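Long-range contacts in putative alpha-galactosidase/melibiase (Bacteroides fragilis, PDB 4OGZ), which probably hydrolyses terminal, non-reducing alpha-D-galactose residues from alpha-D-galactosides: residues V21-A26 with D246-F251; L114-L119 with F163-K168; H400-V405 with L418-G423; Q343-F348 with L372-N377. All coordinates share one frame; numbering follows the deposited sequence.

Contact 1: residues V21-A26 with D246-F251; sequences VGNYPA and DRSIVF
Ser-248 pushes its hydroxyl into the corner between Asn-23 and Tyr-24, and this is the tight part of the contact. With OG beside its own backbone N and anti to the carbonyl carbon (chi1 -68°), the oxygen accepts from Tyr-24 N over 2.9 Å, a bent bond of 140° at the hydrogen. Ser-248 OG also lies 3.1 Å from Tyr-24 CB and 3.0 Å from Asn-23 OD1. The bond to Asn-23 OD1 is weak and not settled, because the hydroxyl is also hydrogen-bonded to Thr-27 OG1 and its one proton has more than one acceptor in reach. Asn-23 ND2 turns instead to Pro-28 O. The Tyr-24 ring runs alongside residues 247-249, its edge facing Arg-247 O, and a water in the ring plane joins Tyr-24 OH to Ile-249 O at 2.8 Å from each.

At the other end the two segments separate. A water donates to both Ala-26 O and Asp-246 O on this exposed side. Arg-247 NH2 makes a salt bridge with Asp-215.

The contact joins the N-terminal Ig-like domain to the catalytic barrel: residues 21-23 end an edge strand paired with strand 82-92, Tyr-24 rests on Arg-243 of helix 228-244, and residues 246-249 lead from that helix into barrel strand 250-254.

Contact 2: residues L114-L119 with F163-K168; sequences LTEELL and FPRGIK
Phe-163 sets its ring against the start of helix 116-128, with CE1 3.8 Å from Glu-116 N. Ile-167 CD1, from its own segment, covers one face, while Leu-119 CG meets the ring edge near its plane, 4.3 Å from Phe-163 CE1. Leu-114 CB approaches CZ. The second flat group, the Arg-165 guanidinium, has the Glu-116 carboxylate at its edge. These residues join the N-terminal ends of two helices of the TIM barrel's outer layer, 116-128 and 166-176, which follow the neighbouring strands 102-105 and 138-140.

Glu-116 starts with CG anti to the backbone N (chi1 158°) and stays extended, so its carboxylate reaches past Pro-164 to Arg-165, whose chain bends at chi3 to bring NE and NH2 round to it. The two side chains meet nearly perpendicular, with the carboxylate tilted 40° against the guanidinium. Arg-165 NE donates to the syn lone pair of Glu-116 OE1 over 2.9 Å at 159°. Arg-165 NH2 pairs with Glu-116 OE2, modelled at 2.5 Å, a doubtfully short length within the salt bridge. Tyr-169 adds a cation-pi contact to the guanidinium.

Thr-115 is the N-cap of the first helix, its OG1 accepting from Leu-118 N at 3.0 Å. Between the two segments, one water donates to Glu-116 OE1 and Gly-166 O and accepts from Arg-165 N, 3.0 Å away.

Contact 3: residues H400-V405 with L418-G423; sequences HYDVWV and LNRISG
Asp-402 and Leu-418 form an antiparallel hydrogen-bonded pair: Asp-402 N gives to Leu-418 O and Leu-418 N to Asp-402 O, both at 3.0 Å. Next along, Tyr-401 and Asn-419 make a non-hydrogen-bonded pair, and then Arg-420 N donates to His-400 O, a fairly straight bond that carries the pairing past the end of strand 413-419.

The Asp-402 carboxylate is well supplied. Arg-420 comes side-on with NE and NH2, both to OD1 and both from the same face of its plane; NE is 2.8 Å from Asp-402 OD1 and sits 51° out of that plane. The other oxygen, Asp-402 OD2, takes Trp-404 NE1 at 3.0 Å. Arg-420 is equally engaged, because NH2 also serves Ala-398 O and, weakly, Tyr-401 O, while NH1 goes to Asp-399 O; these bonds fix the rotation of the guanidinium.

Asn-419 ties down the chain as it leaves the strand. Its OD1 accepts from Ile-421 N at 2.7 Å, an Asx turn, and its ND2 points nearly straight (176°) at Gly-423 O. Ile-421 holds CG1 between its backbone N and carbonyl carbon (chi1 64°), and its CD1 lies over a face of the His-400 ring, 4.0 Å from the centroid, a CH-pi contact. All this closes the open end of the beta hairpin 401-407/413-419 in the antiparallel sheet of the C-terminal beta-sandwich domain.

Contact 4: residues Q343-F348 with L372-N377; sequences QYQSHF and LQILLN
Ile-374 and Phe-348 pass alongside one another, their side chains running antiparallel, with CG2 of the isoleucine 3.4 Å from CB of the phenylalanine. Phe-348 holds CG anti to its backbone N (chi1 -175°), which carries the ring out across the end of the other helix. There Leu-375 CA lies over one ring face, nearer the ring's margin than its centre, Leu-375 CD2 comes within 4.0 Å of Phe-348 CE1, and Ile-374 O approaches Phe-348 CE2 at 3.1 Å. The ethyl branch of Ile-374 runs the other way, setting CD1 against Tyr-344 CB and 3.8 Å from Gln-345 N.

In the TIM barrel, helix 341-353 makes the beta-alpha-beta crossover from strand 315-317 to strand 358-360, and the short helix 369-375 follows that last strand. Leu-358 and Ile-381 also pack on the Phe-348 ring, while the hydroxyl of Tyr-344 bonds Asp-281.

Toward the partly exposed side, the contact becomes polar. Gln-345 is bent at chi2 (148°), so that its OE1 meets a water that also donates to Gln-373 O and accepts from Asn-377 ND2, 2.9 Å away. Asn-377 ND2 has a second partner in Val-445 O, and its OD1 caps the next helix at Leu-380 N.

How the contacts relate
Contact 4 is the most buried of the four and, across its helix pair, mainly apolar, with one water at its margin. Contacts 1, 2 and 3 are only partly buried and carry more polar bonds: in contact 1 a serine hydroxyl and bridging waters, in contact 2 a carboxylate-guanidinium pair beside a packed phenylalanine ring, in contact 3 a second such pair within backbone pairing. Contacts 2 and 4 both join helices of the barrel, about 29 Å apart between centres, whereas contact 3 lies within the C-terminal sheet and contact 1 spans two domains. Contacts 3 and 4 touch, Leu-418 CD1 meeting Ser-346 CB at 3.7 Å, so sheet and barrel meet there.

Contact 1: residues V21-A26 with D246-F251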
# COMPACT_ATOMS: atom_id res chain seq x y z
N VAL A 21 10.09 -9.50 3.95
CA VAL A 21 10.01 -8.23 4.62
C VAL A 21 11.41 -7.70 4.84
O VAL A 21 12.34 -8.46 5.08
CB VAL A 21 9.27 -8.34 5.97
CG1 VAL A 21 7.90 -8.89 5.74
CG2 VAL A 21 10.02 -9.23 6.93
N GLY A 22 11.59 -6.39 4.69
CA GLY A 22 12.88 -5.77 4.88
C GLY A 22 12.81 -4.76 6.01
O GLY A 22 11.75 -4.18 6.29
N ASN A 23 13.95 -4.57 6.67
CA ASN A 23 14.10 -3.60 7.72
C ASN A 23 15.55 -3.19 7.81
O ASN A 23 16.44 -4.02 7.51
CB ASN A 23 13.63 -4.22 9.05
CG ASN A 23 13.31 -3.17 10.11
OD1 ASN A 23 12.65 -2.20 9.83
ND2 ASN A 23 13.78 -3.39 11.34
N TYR A 24 15.82 -1.95 8.21
CA TYR A 24 17.19 -1.55 8.47
C TYR A 24 17.78 -2.23 9.72
O TYR A 24 17.09 -2.44 10.74
CB TYR A 24 17.36 -0.07 8.69
CG TYR A 24 16.86 0.86 7.59
CD1 TYR A 24 16.94 0.50 6.24
CD2 TYR A 24 16.36 2.14 7.91
CE1 TYR A 24 16.50 1.34 5.26
CE2 TYR A 24 15.93 3.00 6.92
CZ TYR A 24 15.96 2.58 5.60
OH TYR A 24 15.61 3.39 4.57
N PRO A 25 19.07 -2.52 9.67
CA PRO A 25 19.73 -3.09 10.85
C PRO A 25 19.70 -2.20 12.05
O PRO A 25 19.73 -0.98 11.92
CB PRO A 25 21.20 -3.25 10.43
CG PRO A 25 21.34 -2.56 9.11
CD PRO A 25 19.98 -2.43 8.50
N ALA A 26 19.65 -2.85 13.22
CA ALA A 26 19.72 -2.17 14.49
C ALA A 26 18.54 -1.19 14.67
O ALA A 26 18.65 -0.30 15.47
CB ALA A 26 21.03 -1.44 14.64
N ASP A 246 16.97 6.56 14.83
CA ASP A 246 17.18 5.17 15.28
C ASP A 246 16.13 4.16 14.76
O ASP A 246 16.01 3.07 15.29
CB ASP A 246 17.28 5.14 16.84
CG ASP A 246 15.97 5.64 17.56
OD1 ASP A 246 14.99 6.03 16.89
OD2 ASP A 246 15.95 5.66 18.81
N ARG A 247 15.34 4.54 13.76
CA ARG A 247 14.25 3.73 13.23
C ARG A 247 14.30 3.56 11.73
O ARG A 247 14.80 4.40 11.02
CB ARG A 247 12.87 4.39 13.46
CG ARG A 247 12.41 4.41 14.85
CD ARG A 247 11.04 5.09 14.93
NE ARG A 247 9.87 4.21 14.79
CZ ARG A 247 9.55 3.23 15.63
NH1 ARG A 247 10.34 2.91 16.67
NH2 ARG A 247 8.45 2.50 15.39
N SER A 248 13.66 2.50 11.27
CA SER A 248 13.36 2.33 9.86
C SER A 248 12.07 3.10 9.53
O SER A 248 10.98 2.62 9.81
CB SER A 248 13.20 0.84 9.55
OG SER A 248 14.47 0.20 9.68
N ILE A 249 12.19 4.30 8.97
CA ILE A 249 11.02 5.10 8.57
C ILE A 249 10.89 5.14 7.07
O ILE A 249 11.84 5.52 6.34
CB ILE A 249 11.06 6.52 9.11
CG1 ILE A 249 11.14 6.49 10.64
CG2 ILE A 249 9.81 7.28 8.72
CD1 ILE A 249 11.47 7.83 11.28
N VAL A 250 9.73 4.71 6.60
CA VAL A 250 9.38 4.76 5.19
C VAL A 250 9.24 6.21 4.75
O VAL A 250 8.59 7.04 5.42
CB VAL A 250 8.09 3.96 4.88
CG1 VAL A 250 7.60 4.19 3.46
CG2 VAL A 250 8.30 2.48 5.14
N PHE A 251 9.82 6.52 3.61
CA PHE A 251 9.81 7.88 3.08
C PHE A 251 8.94 7.92 1.82
O PHE A 251 9.33 7.40 0.78
CB PHE A 251 11.24 8.33 2.82
CG PHE A 251 11.40 9.79 2.49
CD1 PHE A 251 10.51 10.73 2.93
CD2 PHE A 251 12.51 10.20 1.80
CE1 PHE A 251 10.73 12.06 2.67
CE2 PHE A 251 12.75 11.54 1.54
CZ PHE A 251 11.84 12.48 1.96
O HOH W 1 14.55 5.66 5.73
O HOH W 2 17.29 1.71 17.17

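Contact 2: residues L114-L119 with F163-K168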
# COMPACT_ATOMS: atom_id res chain seq x y z
N LEU A 114 -9.64 14.30 11.74
CA LEU A 114 -8.84 13.31 12.44
C LEU A 114 -9.06 13.35 13.92
O LEU A 114 -9.10 14.43 14.51
CB LEU A 114 -7.40 13.68 12.28
CG LEU A 114 -6.61 13.44 11.03
CD1 LEU A 114 -5.34 14.25 11.16
CD2 LEU A 114 -6.32 11.97 10.92
N THR A 115 -9.12 12.19 14.56
CA THR A 115 -9.05 12.10 16.01
C THR A 115 -8.33 10.84 16.40
O THR A 115 -8.12 9.95 15.56
CB THR A 115 -10.44 12.05 16.69
OG1 THR A 115 -11.12 10.88 16.23
CG2 THR A 115 -11.24 13.26 16.35
N GLU A 116 -7.87 10.82 17.65
CA GLU A 116 -7.22 9.66 18.25
C GLU A 116 -8.19 8.47 18.17
O GLU A 116 -7.81 7.36 17.80
CB GLU A 116 -6.80 9.95 19.71
CG GLU A 116 -6.61 8.69 20.56
CD GLU A 116 -6.44 8.83 22.06
OE1 GLU A 116 -5.35 9.21 22.54
OE2 GLU A 116 -7.38 8.44 22.81
N GLU A 117 -9.47 8.76 18.45
CA GLU A 117 -10.56 7.79 18.40
C GLU A 117 -10.69 7.12 17.05
O GLU A 117 -10.95 5.94 16.97
CB GLU A 117 -11.90 8.47 18.78
CG GLU A 117 -12.07 8.80 20.28
CD GLU A 117 -11.30 10.05 20.77
OE1 GLU A 117 -10.92 10.90 19.91
OE2 GLU A 117 -11.07 10.16 22.02
N LEU A 118 -10.57 7.91 15.98
CA LEU A 118 -10.69 7.40 14.63
C LEU A 118 -9.57 6.39 14.36
O LEU A 118 -9.80 5.30 13.81
CB LEU A 118 -10.58 8.53 13.60
CG LEU A 118 -10.50 8.09 12.12
CD1 LEU A 118 -11.78 7.40 11.63
CD2 LEU A 118 -10.16 9.26 11.19
N LEU A 119 -8.37 6.78 14.75
CA LEU A 119 -7.18 5.95 14.50
C LEU A 119 -7.26 4.63 15.26
O LEU A 119 -7.09 3.59 14.63
CB LEU A 119 -5.89 6.69 14.83
CG LEU A 119 -5.28 7.62 13.77
CD1 LEU A 119 -4.43 6.88 12.76
CD2 LEU A 119 -6.30 8.43 12.96
N PHE A 163 -5.49 14.66 19.12
CA PHE A 163 -4.64 13.64 19.74
C PHE A 163 -4.23 14.03 21.16
O PHE A 163 -3.06 14.37 21.41
CB PHE A 163 -3.39 13.41 18.84
CG PHE A 163 -3.75 12.95 17.48
CD1 PHE A 163 -4.06 11.62 17.25
CD2 PHE A 163 -3.90 13.85 16.42
CE1 PHE A 163 -4.45 11.18 15.99
CE2 PHE A 163 -4.30 13.41 15.17
CZ PHE A 163 -4.55 12.07 14.95
N PRO A 164 -5.19 13.97 22.11
CA PRO A 164 -5.00 14.48 23.46
C PRO A 164 -4.01 13.72 24.29
O PRO A 164 -3.63 14.22 25.33
CB PRO A 164 -6.39 14.36 24.12
CG PRO A 164 -7.13 13.38 23.28
CD PRO A 164 -6.51 13.36 21.91
N ARG A 165 -3.60 12.54 23.87
CA ARG A 165 -2.47 11.85 24.50
C ARG A 165 -1.22 11.81 23.63
O ARG A 165 -0.26 11.12 23.94
CB ARG A 165 -2.90 10.44 24.87
CG ARG A 165 -4.05 10.46 25.85
CD ARG A 165 -4.46 9.07 26.33
NE ARG A 165 -5.39 8.46 25.39
CZ ARG A 165 -6.09 7.35 25.63
NH1 ARG A 165 -5.93 6.68 26.79
NH2 ARG A 165 -6.96 6.91 24.71
N GLY A 166 -1.23 12.60 22.57
CA GLY A 166 -0.13 12.67 21.68
C GLY A 166 -0.15 11.58 20.64
O GLY A 166 -1.01 10.69 20.64
N ILE A 167 0.83 11.67 19.77
CA ILE A 167 0.98 10.75 18.66
C ILE A 167 1.55 9.42 19.14
O ILE A 167 1.08 8.36 18.71
CB ILE A 167 1.88 11.38 17.57
CG1 ILE A 167 1.18 12.60 16.98
CG2 ILE A 167 2.25 10.38 16.49
CD1 ILE A 167 -0.13 12.29 16.30
N LYS A 168 2.52 9.45 20.03
CA LYS A 168 3.13 8.20 20.51
C LYS A 168 2.09 7.23 21.10
O LYS A 168 2.16 6.00 20.95
CB LYS A 168 4.18 8.47 21.57
CG LYS A 168 4.98 7.21 21.84
CD LYS A 168 5.85 7.36 23.04
CE LYS A 168 6.87 6.27 23.11
NZ LYS A 168 6.25 4.94 23.07
O HOH W 3 -3.72 10.98 21.33

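Contact 3: residues H400-V405 with L418-G423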
# COMPACT_ATOMS: atom_id res chain seq x y z
N HIS A 400 -10.12 0.75 -27.00
CA HIS A 400 -11.16 0.54 -26.00
C HIS A 400 -10.76 -0.29 -24.79
O HIS A 400 -11.52 -0.41 -23.84
CB HIS A 400 -12.34 -0.14 -26.67
CG HIS A 400 -12.94 0.67 -27.76
ND1 HIS A 400 -13.59 0.10 -28.84
CD2 HIS A 400 -12.97 2.01 -27.96
CE1 HIS A 400 -13.98 1.06 -29.65
NE2 HIS A 400 -13.61 2.23 -29.15
N TYR A 401 -9.58 -0.90 -24.83
CA TYR A 401 -9.21 -1.79 -23.77
C TYR A 401 -7.73 -1.81 -23.65
O TYR A 401 -7.02 -1.41 -24.56
CB TYR A 401 -9.72 -3.23 -24.06
CG TYR A 401 -9.07 -3.90 -25.25
CD1 TYR A 401 -7.84 -4.51 -25.12
CD2 TYR A 401 -9.66 -3.89 -26.51
CE1 TYR A 401 -7.20 -5.09 -26.18
CE2 TYR A 401 -9.03 -4.49 -27.61
CZ TYR A 401 -7.80 -5.07 -27.43
OH TYR A 401 -7.14 -5.68 -28.48
N ASP A 402 -7.29 -2.36 -22.54
CA ASP A 402 -5.91 -2.61 -22.25
C ASP A 402 -5.70 -4.08 -21.98
O ASP A 402 -6.59 -4.78 -21.51
CB ASP A 402 -5.48 -1.95 -20.96
CG ASP A 402 -5.48 -0.46 -20.99
OD1 ASP A 402 -5.54 0.16 -22.07
OD2 ASP A 402 -5.38 0.12 -19.88
N VAL A 403 -4.48 -4.53 -22.23
CA VAL A 403 -4.03 -5.78 -21.71
C VAL A 403 -2.75 -5.49 -20.92
O VAL A 403 -1.83 -4.91 -21.47
CB VAL A 403 -3.79 -6.79 -22.83
CG1 VAL A 403 -3.23 -8.07 -22.24
CG2 VAL A 403 -5.10 -7.07 -23.58
N TRP A 404 -2.75 -5.84 -19.63
CA TRP A 404 -1.62 -5.62 -18.74
C TRP A 404 -1.04 -6.97 -18.34
O TRP A 404 -1.78 -7.93 -18.21
CB TRP A 404 -2.02 -4.87 -17.49
CG TRP A 404 -2.48 -3.44 -17.65
CD1 TRP A 404 -3.67 -3.01 -18.16
CD2 TRP A 404 -1.79 -2.25 -17.20
NE1 TRP A 404 -3.74 -1.63 -18.09
CE2 TRP A 404 -2.60 -1.14 -17.52
CE3 TRP A 404 -0.55 -2.03 -16.60
CZ2 TRP A 404 -2.22 0.18 -17.22
CZ3 TRP A 404 -0.16 -0.73 -16.31
CH2 TRP A 404 -1.01 0.37 -16.60
N VAL A 405 0.29 -7.03 -18.18
CA VAL A 405 0.98 -8.30 -17.83
C VAL A 405 2.07 -8.16 -16.73
O VAL A 405 2.94 -7.28 -16.73
CB VAL A 405 1.54 -8.97 -19.09
CG1 VAL A 405 2.29 -7.98 -19.94
CG2 VAL A 405 2.40 -10.19 -18.73
N LEU A 418 -8.73 -4.95 -19.37
CA LEU A 418 -9.57 -3.84 -18.85
C LEU A 418 -10.34 -3.18 -19.93
O LEU A 418 -9.78 -2.88 -20.99
CB LEU A 418 -8.66 -2.81 -18.22
CG LEU A 418 -9.21 -1.51 -17.65
CD1 LEU A 418 -10.06 -1.81 -16.43
CD2 LEU A 418 -8.07 -0.59 -17.31
N ASN A 419 -11.63 -2.91 -19.66
CA ASN A 419 -12.49 -2.17 -20.55
C ASN A 419 -12.49 -0.75 -20.10
O ASN A 419 -12.90 -0.43 -18.98
CB ASN A 419 -13.90 -2.73 -20.53
CG ASN A 419 -14.86 -2.00 -21.44
OD1 ASN A 419 -14.57 -0.92 -21.95
ND2 ASN A 419 -16.04 -2.59 -21.64
N ARG A 420 -12.02 0.13 -20.96
CA ARG A 420 -11.91 1.53 -20.58
C ARG A 420 -13.15 2.31 -20.98
O ARG A 420 -13.29 3.45 -20.55
CB ARG A 420 -10.67 2.17 -21.22
CG ARG A 420 -9.42 2.07 -20.35
CD ARG A 420 -8.25 2.83 -20.95
NE ARG A 420 -7.68 2.03 -22.02
CZ ARG A 420 -7.76 2.28 -23.32
NH1 ARG A 420 -8.38 3.34 -23.80
NH2 ARG A 420 -7.19 1.45 -24.15
N ILE A 421 -14.03 1.73 -21.79
CA ILE A 421 -15.18 2.50 -22.33
C ILE A 421 -16.50 2.12 -21.65
O ILE A 421 -16.55 1.25 -20.80
CB ILE A 421 -15.32 2.37 -23.87
CG1 ILE A 421 -15.63 0.94 -24.29
CG2 ILE A 421 -14.06 2.87 -24.56
CD1 ILE A 421 -16.12 0.81 -25.72
N SER A 422 -17.58 2.81 -22.00
CA SER A 422 -18.86 2.57 -21.30
C SER A 422 -19.81 1.61 -22.06
O SER A 422 -21.00 1.53 -21.75
CB SER A 422 -19.54 3.92 -21.05
OG SER A 422 -19.64 4.61 -22.27
N GLY A 423 -19.29 0.89 -23.04
CA GLY A 423 -20.00 -0.17 -23.70
C GLY A 423 -19.21 -1.45 -23.57
O GLY A 423 -18.04 -1.41 -23.18

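Contact 4: residues Q343-F348 with L372-N377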
# COMPACT_ATOMS: atom_id res chain seq x y z
N GLN A 343 -16.17 -0.54 -11.66
CA GLN A 343 -15.08 0.42 -11.75
C GLN A 343 -14.20 0.40 -10.52
O GLN A 343 -12.96 0.36 -10.66
CB GLN A 343 -15.63 1.82 -11.99
CG GLN A 343 -16.17 2.01 -13.41
CD GLN A 343 -17.02 3.26 -13.56
OE1 GLN A 343 -17.40 3.90 -12.58
NE2 GLN A 343 -17.28 3.64 -14.79
N TYR A 344 -14.79 0.31 -9.33
CA TYR A 344 -13.96 0.15 -8.11
C TYR A 344 -13.08 -1.13 -8.15
O TYR A 344 -11.90 -1.14 -7.74
CB TYR A 344 -14.82 0.15 -6.83
CG TYR A 344 -15.35 1.50 -6.41
CD1 TYR A 344 -14.51 2.61 -6.35
CD2 TYR A 344 -16.71 1.68 -6.09
CE1 TYR A 344 -14.98 3.86 -5.96
CE2 TYR A 344 -17.19 2.93 -5.71
CZ TYR A 344 -16.31 4.01 -5.65
OH TYR A 344 -16.73 5.26 -5.28
N GLN A 345 -13.65 -2.22 -8.63
CA GLN A 345 -12.93 -3.47 -8.70
C GLN A 345 -11.79 -3.41 -9.71
O GLN A 345 -10.71 -3.90 -9.43
CB GLN A 345 -13.88 -4.60 -9.05
CG GLN A 345 -13.12 -5.89 -9.31
CD GLN A 345 -13.91 -7.09 -8.90
OE1 GLN A 345 -13.67 -7.66 -7.83
NE2 GLN A 345 -14.86 -7.51 -9.75
N SER A 346 -12.06 -2.79 -10.87
CA SER A 346 -11.03 -2.53 -11.88
C SER A 346 -9.93 -1.63 -11.29
O SER A 346 -8.75 -1.90 -11.44
CB SER A 346 -11.65 -1.89 -13.13
OG SER A 346 -12.49 -2.82 -13.79
N HIS A 347 -10.33 -0.64 -10.53
CA HIS A 347 -9.35 0.20 -9.79
C HIS A 347 -8.42 -0.61 -8.86
O HIS A 347 -7.19 -0.53 -8.96
CB HIS A 347 -10.17 1.29 -9.08
CG HIS A 347 -9.43 2.07 -8.05
ND1 HIS A 347 -8.14 2.52 -8.23
CD2 HIS A 347 -9.84 2.56 -6.87
CE1 HIS A 347 -7.79 3.23 -7.18
NE2 HIS A 347 -8.80 3.26 -6.34
N PHE A 348 -8.99 -1.46 -8.01
CA PHE A 348 -8.21 -2.24 -7.08
C PHE A 348 -7.30 -3.26 -7.79
O PHE A 348 -6.16 -3.40 -7.43
CB PHE A 348 -9.14 -2.96 -6.11
CG PHE A 348 -8.43 -3.72 -5.02
CD1 PHE A 348 -7.73 -3.04 -4.04
CD2 PHE A 348 -8.50 -5.09 -4.95
CE1 PHE A 348 -7.06 -3.71 -3.02
CE2 PHE A 348 -7.86 -5.77 -3.93
CZ PHE A 348 -7.15 -5.08 -2.96
N LEU A 372 -16.06 -5.05 0.67
CA LEU A 372 -15.29 -6.15 1.26
C LEU A 372 -14.86 -7.19 0.23
O LEU A 372 -13.78 -7.75 0.29
CB LEU A 372 -16.11 -6.83 2.34
CG LEU A 372 -16.32 -6.11 3.66
CD1 LEU A 372 -17.42 -6.84 4.45
CD2 LEU A 372 -15.02 -6.02 4.45
N GLN A 373 -15.74 -7.44 -0.72
CA GLN A 373 -15.49 -8.37 -1.79
C GLN A 373 -14.30 -7.93 -2.61
O GLN A 373 -13.70 -8.75 -3.28
CB GLN A 373 -16.68 -8.46 -2.73
CG GLN A 373 -16.58 -9.50 -3.83
CD GLN A 373 -16.71 -10.93 -3.32
OE1 GLN A 373 -17.14 -11.17 -2.19
NE2 GLN A 373 -16.36 -11.88 -4.17
N ILE A 374 -14.05 -6.63 -2.69
CA ILE A 374 -12.93 -6.13 -3.48
C ILE A 374 -11.66 -6.11 -2.62
O ILE A 374 -10.66 -6.74 -2.96
CB ILE A 374 -13.23 -4.73 -4.04
CG1 ILE A 374 -14.40 -4.82 -5.05
CG2 ILE A 374 -11.98 -4.14 -4.66
CD1 ILE A 374 -15.06 -3.49 -5.36
N LEU A 375 -11.73 -5.41 -1.49
CA LEU A 375 -10.54 -5.16 -0.66
C LEU A 375 -9.99 -6.41 0.05
O LEU A 375 -8.87 -6.39 0.52
CB LEU A 375 -10.87 -4.12 0.40
CG LEU A 375 -11.17 -2.72 -0.11
CD1 LEU A 375 -11.41 -1.81 1.09
CD2 LEU A 375 -10.06 -2.15 -0.97
N LEU A 376 -10.82 -7.44 0.20
CA LEU A 376 -10.37 -8.67 0.80
C LEU A 376 -10.11 -9.76 -0.26
O LEU A 376 -10.15 -10.92 0.07
CB LEU A 376 -11.38 -9.16 1.87
CG LEU A 376 -11.66 -8.22 3.06
CD1 LEU A 376 -12.61 -8.92 4.03
CD2 LEU A 376 -10.42 -7.78 3.82
N ASN A 377 -9.85 -9.40 -1.52
CA ASN A 377 -9.58 -10.40 -2.53
C ASN A 377 -8.14 -10.83 -2.35
O ASN A 377 -7.23 -10.12 -2.76
CB ASN A 377 -9.80 -9.90 -3.95
CG ASN A 377 -9.64 -11.00 -4.99
OD1 ASN A 377 -8.65 -11.77 -4.96
ND2 ASN A 377 -10.55 -11.06 -5.95
O HOH W 4 -12.74 -9.13 -5.99